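Local coordinates for protein putative alpha-L-fucosidase (Bacteroides thetaiotaomicron, PDB 4H41) that is probably a carbohydrate-degrading hydrolase, a putative alpha-L-fucosidase thought to act on host glycans, though its exact activity is unconfirmed, at residues Ile166-Arg178 / Glu225-Val237. Numbering follows the deposited sequence.
Sequences ISRATKGAIDAFR and EWNEIFDGIHEVV
I174 is the bump that fits the hollow at G232. Its CG2 lies 3.9 Å from the glycine CA, on the side where a beta carbon would collide with it, so the absence of a side chain makes the dent. The other branch, CG1 and CD1, runs over the backbone of E228 and I229 toward I229 CG1. Next along, I233 has chi1 74°, which leaves CG2 anti to the carbonyl carbon, where it meets F177 CB at 3.6 Å and the ring edge; I195 of strand 193-195 lies against both residues. At the other end I229 CD1 covers one face of the W226 indole, over its centre, while I166 CG1 comes obliquely to CH2 at 3.7 Å and I166 CD1 meets I229 CD1 tip to tip. W226 NE1 donates a hydrogen bond to S167 O, 3.0 Å away; the oxygen lies in the ring plane, but the N-H comes from above the carbonyl plane.

Polar bonds hold the loop at R168 and A169, and the helix at R178. R168, bent at chi2 and chi3, forms a side-on salt bridge with E225, NE to OE1 at 2.8 Å and NH2 to OE2 at 2.9 Å, the planes 34° apart; its NH1 pairs with D200. A169 N reaches OE1 from the opposite face. With an alanine at E225, R168 NE and NH2 would probably lose their mate and A169 N its acceptor, leaving this turn less firmly held. R178 NH1 donates to G232 O on a lone pair, 2.8 Å away, and V236 CG2 packs on R178 O. The axes of 173-178 and 225-233 approach to 9.2 Å and cross at -31°, as neighbouring outer helices following strands 157-162 and 193-195 of a TIM barrel.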
ATOM      1  N   ILE B 166       5.583  23.090 -11.181  1.00 19.05           N
ATOM      2  CA  ILE B 166       4.436  23.969 -11.062  1.00 19.48           C
ATOM      3  C   ILE B 166       3.324  23.448 -11.956  1.00 22.20           C
ATOM      4  O   ILE B 166       3.569  22.590 -12.803  1.00 19.66           O
ATOM      5  CB  ILE B 166       4.799  25.447 -11.440  1.00 22.18           C
ATOM      6  CG1 ILE B 166       5.083  25.622 -12.963  1.00 22.20           C
ATOM      7  CG2 ILE B 166       5.955  25.976 -10.595  1.00 21.85           C
ATOM      8  CD1 ILE B 166       5.225  27.059 -13.437  1.00 25.35           C
ATOM      9  N   SER B 167       2.119  23.992 -11.796  1.00 19.07           N
ATOM     10  CA  SER B 167       1.005  23.753 -12.709  1.00 18.70           C
ATOM     11  C   SER B 167       0.360  25.029 -13.211  1.00 21.64           C
ATOM     12  O   SER B 167      -0.313  24.991 -14.236  1.00 22.15           O
ATOM     13  CB  SER B 167      -0.066  22.888 -12.052  1.00 21.11           C
ATOM     14  OG  SER B 167      -0.680  23.554 -10.968  1.00 26.92           O
ATOM     15  N   ARG B 168       0.461  26.123 -12.451  1.00 19.98           N
ATOM     16  CA  ARG B 168      -0.176  27.397 -12.754  1.00 19.06           C
ATOM     17  C   ARG B 168       0.823  28.533 -12.666  1.00 25.06           C
ATOM     18  O   ARG B 168       1.942  28.340 -12.167  1.00 23.07           O
ATOM     19  CB  ARG B 168      -1.288  27.630 -11.700  1.00 22.72           C
ATOM     20  CG  ARG B 168      -2.410  26.585 -11.669  1.00 26.73           C
ATOM     21  CD  ARG B 168      -3.265  26.609 -12.920  1.00 28.36           C
ATOM     22  NE  ARG B 168      -3.961  27.883 -13.062  1.00 24.51           N
ATOM     23  CZ  ARG B 168      -5.182  28.158 -12.611  1.00 33.55           C
ATOM     24  NH1 ARG B 168      -5.876  27.242 -11.945  1.00 25.02           N
ATOM     25  NH2 ARG B 168      -5.711  29.360 -12.806  1.00 24.12           N
ATOM     26  N   ALA B 169       0.395  29.743 -13.038  1.00 23.42           N
ATOM     27  CA  ALA B 169       1.194  30.962 -12.837  1.00 24.13           C
ATOM     28  C   ALA B 169       1.695  30.960 -11.382  1.00 27.33           C
ATOM     29  O   ALA B 169       0.910  30.690 -10.466  1.00 27.68           O
ATOM     30  CB  ALA B 169       0.359  32.198 -13.115  1.00 25.76           C
ATOM     31  N   THR B 170       3.014  31.074 -11.187  1.00 24.00           N
ATOM     32  CA  THR B 170       3.635  30.895  -9.861  1.00 22.72           C
ATOM     33  C   THR B 170       4.628  32.005  -9.597  1.00 28.23           C
ATOM     34  O   THR B 170       5.431  32.331 -10.470  1.00 27.46           O
ATOM     35  CB  THR B 170       4.325  29.517  -9.836  1.00 29.14           C
ATOM     36  OG1 THR B 170       3.344  28.497  -9.852  1.00 27.47           O
ATOM     37  CG2 THR B 170       5.214  29.302  -8.607  1.00 29.93           C
ATOM     38  N   LYS B 171       4.619  32.541  -8.369  1.00 25.63           N
ATOM     39  CA  LYS B 171       5.543  33.592  -7.963  1.00 25.58           C
ATOM     40  C   LYS B 171       6.976  33.126  -8.189  1.00 28.99           C
ATOM     41  O   LYS B 171       7.349  32.026  -7.770  1.00 27.77           O
ATOM     42  CB  LYS B 171       5.294  33.927  -6.490  1.00 27.83           C
ATOM     43  CG  LYS B 171       6.130  35.068  -5.962  1.00 37.84           C
ATOM     44  CD  LYS B 171       5.664  35.463  -4.563  1.00 40.83           C
ATOM     45  CE  LYS B 171       6.272  36.756  -4.130  1.00 50.88           C
ATOM     46  NZ  LYS B 171       5.862  37.113  -2.745  1.00 65.72           N
ATOM     47  N   GLY B 172       7.739  33.939  -8.911  1.00 28.43           N
ATOM     48  CA  GLY B 172       9.144  33.670  -9.184  1.00 29.03           C
ATOM     49  C   GLY B 172       9.481  32.534 -10.132  1.00 30.41           C
ATOM     50  O   GLY B 172      10.662  32.305 -10.376  1.00 28.46           O
ATOM     51  N   ALA B 173       8.488  31.822 -10.695  1.00 27.20           N
ATOM     52  CA  ALA B 173       8.782  30.654 -11.551  1.00 25.60           C
ATOM     53  C   ALA B 173       9.464  31.026 -12.856  1.00 26.81           C
ATOM     54  O   ALA B 173      10.435  30.368 -13.242  1.00 25.60           O
ATOM     55  CB  ALA B 173       7.515  29.868 -11.843  1.00 25.79           C
ATOM     56  N   ILE B 174       8.980  32.063 -13.530  1.00 24.87           N
ATOM     57  CA  ILE B 174       9.555  32.445 -14.826  1.00 25.02           C
ATOM     58  C   ILE B 174      11.029  32.866 -14.627  1.00 28.69           C
ATOM     59  O   ILE B 174      11.916  32.390 -15.329  1.00 25.60           O
ATOM     60  CB  ILE B 174       8.723  33.530 -15.552  1.00 28.19           C
ATOM     61  CG1 ILE B 174       7.392  32.952 -16.047  1.00 28.54           C
ATOM     62  CG2 ILE B 174       9.502  34.119 -16.733  1.00 29.04           C
ATOM     63  CD1 ILE B 174       6.361  33.999 -16.505  1.00 30.98           C
ATOM     64  N   ASP B 175      11.285  33.654 -13.597  1.00 29.07           N
ATOM     65  CA  ASP B 175      12.634  34.104 -13.265  1.00 29.14           C
ATOM     66  C   ASP B 175      13.518  32.934 -12.854  1.00 30.15           C
ATOM     67  O   ASP B 175      14.690  32.877 -13.228  1.00 28.60           O
ATOM     68  CB  ASP B 175      12.602  35.197 -12.179  1.00 33.49           C
ATOM     69  CG  ASP B 175      12.035  36.507 -12.743  1.00 51.69           C
ATOM     70  OD1 ASP B 175      12.468  36.922 -13.858  1.00 53.75           O
ATOM     71  OD2 ASP B 175      11.224  37.139 -12.065  1.00 56.37           O
ATOM     72  N   ALA B 176      12.937  31.985 -12.114  1.00 28.87           N
ATOM     73  CA  ALA B 176      13.690  30.816 -11.655  1.00 28.17           C
ATOM     74  C   ALA B 176      14.092  29.934 -12.804  1.00 28.19           C
ATOM     75  O   ALA B 176      15.239  29.521 -12.885  1.00 27.91           O
ATOM     76  CB  ALA B 176      12.884  30.024 -10.643  1.00 28.61           C
ATOM     77  N   PHE B 177      13.151  29.611 -13.677  1.00 24.52           N
ATOM     78  CA  PHE B 177      13.414  28.770 -14.842  1.00 22.96           C
ATOM     79  C   PHE B 177      14.423  29.435 -15.762  1.00 24.88           C
ATOM     80  O   PHE B 177      15.311  28.761 -16.276  1.00 24.94           O
ATOM     81  CB  PHE B 177      12.107  28.475 -15.609  1.00 22.07           C
ATOM     82  CG  PHE B 177      11.087  27.582 -14.938  1.00 21.84           C
ATOM     83  CD1 PHE B 177      11.484  26.528 -14.127  1.00 24.94           C
ATOM     84  CD2 PHE B 177       9.737  27.732 -15.195  1.00 24.46           C
ATOM     85  CE1 PHE B 177      10.540  25.707 -13.515  1.00 26.20           C
ATOM     86  CE2 PHE B 177       8.805  26.856 -14.644  1.00 24.85           C
ATOM     87  CZ  PHE B 177       9.208  25.876 -13.790  1.00 22.47           C
ATOM     88  N   ARG B 178      14.307  30.742 -15.948  1.00 23.80           N
ATOM     89  CA  ARG B 178      15.261  31.496 -16.797  1.00 23.47           C
ATOM     90  C   ARG B 178      16.664  31.423 -16.223  1.00 27.28           C
ATOM     91  O   ARG B 178      17.603  31.165 -16.965  1.00 29.71           O
ATOM     92  CB  ARG B 178      14.839  32.943 -16.929  1.00 28.80           C
ATOM     93  CG  ARG B 178      13.672  33.127 -17.874  1.00 33.45           C
ATOM     94  CD  ARG B 178      13.145  34.540 -17.772  1.00 36.78           C
ATOM     95  NE  ARG B 178      14.120  35.518 -18.261  1.00 37.34           N
ATOM     96  CZ  ARG B 178      14.207  35.979 -19.506  1.00 50.30           C
ATOM     97  NH1 ARG B 178      13.370  35.546 -20.447  1.00 37.60           N
ATOM     98  NH2 ARG B 178      15.135  36.875 -19.824  1.00 39.96           N
ATOM     99  N   GLU B 225      -2.072  31.030 -19.100  1.00 19.85           N
ATOM    100  CA  GLU B 225      -0.962  31.091 -18.164  1.00 20.62           C
ATOM    101  C   GLU B 225       0.323  30.479 -18.738  1.00 23.33           C
ATOM    102  O   GLU B 225       1.395  31.047 -18.581  1.00 22.53           O
ATOM    103  CB  GLU B 225      -1.328  30.424 -16.831  1.00 21.89           C
ATOM    104  CG  GLU B 225      -2.445  31.184 -16.114  1.00 24.14           C
ATOM    105  CD  GLU B 225      -2.869  30.672 -14.751  1.00 32.19           C
ATOM    106  OE1 GLU B 225      -2.179  29.795 -14.187  1.00 25.01           O
ATOM    107  OE2 GLU B 225      -3.933  31.112 -14.254  1.00 27.24           O
ATOM    108  N   TRP B 226       0.211  29.357 -19.431  1.00 19.91           N
ATOM    109  CA  TRP B 226       1.382  28.703 -19.989  1.00 18.83           C
ATOM    110  C   TRP B 226       1.912  29.427 -21.209  1.00 22.36           C
ATOM    111  O   TRP B 226       3.113  29.388 -21.454  1.00 21.84           O
ATOM    112  CB  TRP B 226       1.103  27.227 -20.239  1.00 16.11           C
ATOM    113  CG  TRP B 226       1.217  26.494 -18.949  1.00 17.24           C
ATOM    114  CD1 TRP B 226       0.215  26.203 -18.066  1.00 20.14           C
ATOM    115  CD2 TRP B 226       2.440  26.147 -18.294  1.00 16.94           C
ATOM    116  NE1 TRP B 226       0.742  25.658 -16.920  1.00 19.90           N
ATOM    117  CE2 TRP B 226       2.107  25.617 -17.031  1.00 21.49           C
ATOM    118  CE3 TRP B 226       3.794  26.221 -18.666  1.00 18.64           C
ATOM    119  CZ2 TRP B 226       3.073  25.091 -16.162  1.00 21.07           C
ATOM    120  CZ3 TRP B 226       4.750  25.719 -17.801  1.00 21.25           C
ATOM    121  CH2 TRP B 226       4.397  25.197 -16.552  1.00 22.45           C
ATOM    122  N   ASN B 227       1.068  30.198 -21.895  1.00 20.87           N
ATOM    123  CA  ASN B 227       1.544  31.082 -22.966  1.00 22.06           C
ATOM    124  C   ASN B 227       2.535  32.083 -22.382  1.00 25.36           C
ATOM    125  O   ASN B 227       3.614  32.317 -22.936  1.00 25.49           O
ATOM    126  CB  ASN B 227       0.360  31.802 -23.621  1.00 29.99           C
ATOM    127  CG  ASN B 227       0.770  32.715 -24.706  1.00 39.36           C
ATOM    128  OD1 ASN B 227       1.345  32.272 -25.697  1.00 28.80           O
ATOM    129  ND2 ASN B 227       0.509  34.007 -24.555  1.00 35.17           N
ATOM    130  N   GLU B 228       2.210  32.635 -21.203  1.00 23.42           N
ATOM    131  CA  GLU B 228       3.105  33.582 -20.539  1.00 25.25           C
ATOM    132  C   GLU B 228       4.384  32.912 -20.046  1.00 26.12           C
ATOM    133  O   GLU B 228       5.465  33.494 -20.152  1.00 24.86           O
ATOM    134  CB  GLU B 228       2.409  34.238 -19.330  1.00 28.28           C
ATOM    135  CG  GLU B 228       1.267  35.147 -19.728  1.00 48.81           C
ATOM    136  CD  GLU B 228       0.714  36.011 -18.610  1.00 89.96           C
ATOM    137  OE1 GLU B 228       1.491  36.811 -18.042  1.00 91.92           O
ATOM    138  OE2 GLU B 228      -0.505  35.924 -18.331  1.00 90.46           O
ATOM    139  N   ILE B 229       4.270  31.714 -19.491  1.00 21.75           N
ATOM    140  CA  ILE B 229       5.440  31.013 -18.970  1.00 22.03           C
ATOM    141  C   ILE B 229       6.362  30.658 -20.116  1.00 22.53           C
ATOM    142  O   ILE B 229       7.541  30.999 -20.051  1.00 21.35           O
ATOM    143  CB  ILE B 229       5.052  29.780 -18.115  1.00 23.88           C
ATOM    144  CG1 ILE B 229       4.374  30.251 -16.838  1.00 25.97           C
ATOM    145  CG2 ILE B 229       6.270  28.940 -17.790  1.00 22.66           C
ATOM    146  CD1 ILE B 229       3.468  29.222 -16.236  1.00 26.75           C
ATOM    147  N   PHE B 230       5.831  30.016 -21.167  1.00 21.21           N
ATOM    148  CA  PHE B 230       6.665  29.622 -22.308  1.00 20.78           C
ATOM    149  C   PHE B 230       7.297  30.830 -23.001  1.00 24.54           C
ATOM    150  O   PHE B 230       8.477  30.760 -23.302  1.00 22.64           O
ATOM    151  CB  PHE B 230       5.928  28.754 -23.282  1.00 23.27           C
ATOM    152  CG  PHE B 230       5.545  27.391 -22.759  1.00 24.60           C
ATOM    153  CD1 PHE B 230       6.354  26.705 -21.851  1.00 26.98           C
ATOM    154  CD2 PHE B 230       4.369  26.802 -23.147  1.00 32.61           C
ATOM    155  CE1 PHE B 230       5.985  25.443 -21.385  1.00 29.42           C
ATOM    156  CE2 PHE B 230       3.992  25.559 -22.647  1.00 35.44           C
ATOM    157  CZ  PHE B 230       4.825  24.873 -21.812  1.00 31.24           C
ATOM    158  N   ASP B 231       6.591  31.968 -23.081  1.00 22.17           N
ATOM    159  CA  ASP B 231       7.157  33.209 -23.619  1.00 21.94           C
ATOM    160  C   ASP B 231       8.409  33.617 -22.845  1.00 25.96           C
ATOM    161  O   ASP B 231       9.394  34.051 -23.456  1.00 25.47           O
ATOM    162  CB  ASP B 231       6.112  34.336 -23.585  1.00 23.68           C
ATOM    163  CG  ASP B 231       6.608  35.613 -24.243  1.00 31.28           C
ATOM    164  OD1 ASP B 231       7.033  35.551 -25.412  1.00 29.22           O
ATOM    165  OD2 ASP B 231       6.721  36.626 -23.545  1.00 34.90           O
ATOM    166  N   GLY B 232       8.377  33.471 -21.523  1.00 23.78           N
ATOM    167  CA  GLY B 232       9.496  33.834 -20.669  1.00 23.80           C
ATOM    168  C   GLY B 232      10.652  32.855 -20.609  1.00 26.82           C
ATOM    169  O   GLY B 232      11.783  33.278 -20.384  1.00 27.31           O
ATOM    170  N   ILE B 233      10.419  31.563 -20.851  1.00 23.49           N
ATOM    171  CA  ILE B 233      11.480  30.555 -20.625  1.00 22.62           C
ATOM    172  C   ILE B 233      11.991  29.823 -21.851  1.00 24.96           C
ATOM    173  O   ILE B 233      12.983  29.101 -21.716  1.00 24.83           O
ATOM    174  CB  ILE B 233      10.974  29.498 -19.594  1.00 23.83           C
ATOM    175  CG1 ILE B 233       9.924  28.500 -20.185  1.00 22.63           C
ATOM    176  CG2 ILE B 233      10.427  30.177 -18.346  1.00 26.79           C
ATOM    177  CD1 ILE B 233       9.524  27.325 -19.312  1.00 24.43           C
ATOM    178  N   HIS B 234      11.325  29.905 -22.999  1.00 22.53           N
ATOM    179  CA  HIS B 234      11.672  29.067 -24.143  1.00 22.09           C
ATOM    180  C   HIS B 234      13.118  29.222 -24.654  1.00 26.08           C
ATOM    181  O   HIS B 234      13.596  28.304 -25.306  1.00 28.14           O
ATOM    182  CB  HIS B 234      10.715  29.301 -25.327  1.00 22.85           C
ATOM    183  CG  HIS B 234      10.934  30.599 -26.031  1.00 27.09           C
ATOM    184  ND1 HIS B 234      11.732  30.680 -27.160  1.00 30.99           N
ATOM    185  CD2 HIS B 234      10.482  31.834 -25.732  1.00 28.63           C
ATOM    186  CE1 HIS B 234      11.731  31.959 -27.518  1.00 30.23           C
ATOM    187  NE2 HIS B 234      10.983  32.686 -26.700  1.00 29.86           N
ATOM    188  N   GLU B 235      13.804  30.323 -24.379  1.00 23.49           N
ATOM    189  CA  GLU B 235      15.170  30.471 -24.885  1.00 24.24           C
ATOM    190  C   GLU B 235      16.151  29.585 -24.140  1.00 27.49           C
ATOM    191  O   GLU B 235      17.190  29.279 -24.697  1.00 30.05           O
ATOM    192  CB  GLU B 235      15.639  31.911 -24.887  1.00 27.15           C
ATOM    193  CG  GLU B 235      14.848  32.745 -25.880  1.00 39.37           C
ATOM    194  CD  GLU B 235      15.344  34.160 -26.144  1.00 72.25           C
ATOM    195  OE1 GLU B 235      16.531  34.447 -25.869  1.00 72.85           O
ATOM    196  OE2 GLU B 235      14.543  34.977 -26.651  1.00 68.50           O
ATOM    197  N   VAL B 236      15.823  29.148 -22.925  1.00 22.36           N
ATOM    198  CA  VAL B 236      16.718  28.295 -22.142  1.00 23.21           C
ATOM    199  C   VAL B 236      16.070  26.997 -21.660  1.00 26.07           C
ATOM    200  O   VAL B 236      16.757  26.217 -21.017  1.00 26.00           O
ATOM    201  CB  VAL B 236      17.339  29.075 -20.968  1.00 26.72           C
ATOM    202  CG1 VAL B 236      18.230  30.218 -21.466  1.00 28.81           C
ATOM    203  CG2 VAL B 236      16.276  29.589 -20.009  1.00 26.86           C
ATOM    204  N   VAL B 237      14.809  26.716 -22.005  1.00 23.39           N
ATOM    205  CA  VAL B 237      14.127  25.465 -21.689  1.00 22.15           C
ATOM    206  C   VAL B 237      13.724  24.845 -23.040  1.00 24.35           C
ATOM    207  O   VAL B 237      12.875  25.400 -23.721  1.00 24.33           O
ATOM    208  CB  VAL B 237      12.939  25.692 -20.746  1.00 24.55           C
ATOM    209  CG1 VAL B 237      12.237  24.380 -20.456  1.00 23.94           C
ATOM    210  CG2 VAL B 237      13.405  26.366 -19.457  1.00 25.93           C
TER